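Local coordinates for protein xylulokinase (Brucella ovis, PDB 5VM1) that probably catalyses the ATP-dependent phosphorylation of D-xylulose to D-xylulose 5-phosphate, as a member of the FGGY family of carbohydrate kinases, at residues T253-H258 and D449-C454. Numbering follows the deposited sequence.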
loop_
_atom_site.group_PDB
_atom_site.type_symbol
_atom_site.label_atom_id
_atom_site.label_comp_id
_atom_site.label_asym_id
_atom_site.label_seq_id
_atom_site.Cartn_x
_atom_site.Cartn_y
_atom_site.Cartn_z
ATOM N N THR A 253 -6.382 -11.539 -1.603
ATOM C CA THR A 253 -7.088 -10.629 -2.498
ATOM C C THR A 253 -6.386 -10.587 -3.860
ATOM O O THR A 253 -5.660 -9.659 -4.197
ATOM C CB THR A 253 -7.171 -9.250 -1.871
ATOM O OG1 THR A 253 -7.561 -9.392 -0.509
ATOM C CG2 THR A 253 -8.192 -8.429 -2.596
ATOM N N VAL A 254 -6.597 -11.645 -4.639
ATOM C CA VAL A 254 -5.931 -11.779 -5.929
ATOM C C VAL A 254 -6.912 -12.125 -7.054
ATOM O O VAL A 254 -6.569 -12.019 -8.238
ATOM C CB VAL A 254 -4.804 -12.820 -5.833
ATOM C CG1 VAL A 254 -3.769 -12.379 -4.839
ATOM C CG2 VAL A 254 -5.368 -14.148 -5.416
ATOM N N LYS A 255 -8.202 -12.561 -6.690
ATOM C CA LYS A 255 -9.131 -12.854 -7.791
ATOM C C LYS A 255 -10.005 -11.650 -8.108
ATOM O O LYS A 255 -10.256 -10.815 -7.233
ATOM C CB LYS A 255 -10.042 -14.035 -7.447
ATOM C CG LYS A 255 -9.347 -15.396 -7.412
ATOM C CD LYS A 255 -10.344 -16.548 -7.425
ATOM C CE LYS A 255 -11.049 -16.752 -6.090
ATOM N NZ LYS A 255 -11.749 -18.098 -6.071
ATOM N N PRO A 256 -10.449 -11.520 -9.360
ATOM C CA PRO A 256 -11.242 -10.343 -9.743
ATOM C C PRO A 256 -12.484 -10.149 -8.886
ATOM O O PRO A 256 -13.258 -11.082 -8.633
ATOM C CB PRO A 256 -11.599 -10.614 -11.207
ATOM C CG PRO A 256 -10.525 -11.484 -11.701
ATOM C CD PRO A 256 -9.923 -12.225 -10.535
ATOM N N GLY A 257 -12.684 -8.898 -8.474
ATOM C CA GLY A 257 -13.807 -8.518 -7.651
ATOM C C GLY A 257 -13.605 -8.710 -6.171
ATOM O O GLY A 257 -14.476 -8.298 -5.386
ATOM N N HIS A 258 -12.510 -9.359 -5.769
ATOM C CA HIS A 258 -12.149 -9.483 -4.368
ATOM C C HIS A 258 -11.444 -8.225 -3.898
ATOM O O HIS A 258 -10.565 -7.696 -4.585
ATOM C CB HIS A 258 -11.262 -10.701 -4.155
ATOM C CG HIS A 258 -12.017 -11.991 -4.194
ATOM N ND1 HIS A 258 -12.051 -12.864 -3.126
ATOM C CD2 HIS A 258 -12.782 -12.547 -5.164
ATOM C CE1 HIS A 258 -12.802 -13.905 -3.438
ATOM N NE2 HIS A 258 -13.255 -13.737 -4.669
ATOM N N ASP A 449 1.032 -22.992 -8.553
ATOM C CA ASP A 449 0.145 -21.987 -9.111
ATOM C C ASP A 449 -0.079 -20.901 -8.055
ATOM O O ASP A 449 -0.563 -21.214 -6.955
ATOM C CB ASP A 449 -1.178 -22.616 -9.547
ATOM C CG ASP A 449 -2.077 -21.631 -10.281
ATOM O OD1 ASP A 449 -2.668 -20.731 -9.638
ATOM O OD2 ASP A 449 -2.167 -21.740 -11.520
ATOM N N PRO A 450 0.250 -19.632 -8.328
ATOM C CA PRO A 450 0.148 -18.628 -7.260
ATOM C C PRO A 450 -1.270 -18.450 -6.740
ATOM O O PRO A 450 -1.437 -18.074 -5.574
ATOM C CB PRO A 450 0.714 -17.350 -7.911
ATOM C CG PRO A 450 0.503 -17.539 -9.358
ATOM C CD PRO A 450 0.650 -19.025 -9.612
ATOM N N PHE A 451 -2.298 -18.739 -7.545
ATOM C CA PHE A 451 -3.666 -18.577 -7.053
ATOM C C PHE A 451 -4.065 -19.682 -6.088
ATOM O O PHE A 451 -4.974 -19.476 -5.276
ATOM C CB PHE A 451 -4.677 -18.499 -8.200
ATOM C CG PHE A 451 -4.640 -17.202 -8.949
ATOM C CD1 PHE A 451 -5.082 -16.031 -8.354
ATOM C CD2 PHE A 451 -4.168 -17.145 -10.245
ATOM C CE1 PHE A 451 -5.056 -14.814 -9.045
ATOM C CE2 PHE A 451 -4.138 -15.937 -10.936
ATOM C CZ PHE A 451 -4.586 -14.770 -10.328
ATOM N N THR A 452 -3.407 -20.837 -6.137
ATOM C CA THR A 452 -3.700 -21.850 -5.133
ATOM C C THR A 452 -2.970 -21.591 -3.822
ATOM O O THR A 452 -3.365 -22.136 -2.796
ATOM C CB THR A 452 -3.367 -23.266 -5.646
ATOM O OG1 THR A 452 -1.949 -23.468 -5.727
ATOM C CG2 THR A 452 -3.963 -23.460 -7.017
ATOM N N ILE A 453 -1.963 -20.733 -3.809
ATOM C CA ILE A 453 -1.224 -20.455 -2.578
ATOM C C ILE A 453 -1.831 -19.284 -1.811
ATOM O O ILE A 453 -2.033 -19.359 -0.599
ATOM C CB ILE A 453 0.263 -20.212 -2.913
ATOM C CG1 ILE A 453 0.836 -21.442 -3.615
ATOM C CG2 ILE A 453 1.041 -19.916 -1.663
ATOM C CD1 ILE A 453 0.554 -22.741 -2.904
ATOM N N CYS A 454 -2.147 -18.194 -2.505
ATOM C CA CYS A 454 -2.628 -16.961 -1.884
ATOM C C CYS A 454 -4.124 -17.057 -1.584
ATOM O O CYS A 454 -4.969 -16.426 -2.220
ATOM C CB CYS A 454 -2.326 -15.779 -2.786
ATOM S SG CYS A 454 -0.572 -15.509 -3.073
#
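Asp449 O takes two bonds from Thr452, one from its backbone N at 3.0 Å and one from its side-chain OG1 at 2.9 Å, at the start of the short helix 450-453 that carries Phe451 over to Val254. OG1 approaches within the plane of the carbonyl, along one of the oxygen's lone pairs. Asp449 also caps this helix: its OD1 accepts from Phe451 N at 2.9 Å. The bond is bent (N-H...O angle 137°) and comes in on the anti side of the carboxylate, somewhat out of its plane.

No hydrogen bond links 253-258 to 449-454, and the contact is mainly apolar. The Phe451 CG stands anti to the carbonyl carbon (chi1 -73°), which brings the CD1-CE1 side of the ring to Val254; the two side chains run past each other in opposite directions, and Val254 CG2 meets ring atom CD1 at 3.5 Å. The same ring turns its edge to the Val254 carbonyl, whose O lies near the ring plane, 3.3 Å from Phe451 CE1. Val254 also meets Cys454, CG1 against CB at 4.2 Å. Both of these residues are buried, whereas Phe451 is exposed and also rests on Leu291 and Thr294. Cys454 packs further on Cys249 and Ile443, from helices 243-251 and 433-446.

Beyond Val254 the chain makes a type II turn from Lys255 to His258, closed by His258 N to Lys255 O at 3.1 Å, and enters strand 259-263. The contact thus joins the link from helix 243-251 into the seven-stranded mixed sheet of the C-terminal half to the connection between helix 433-446 and strand 459-463, outermost in that sheet within the chain, in the two-domain, actin-like ATPase fold of FGGY kinases.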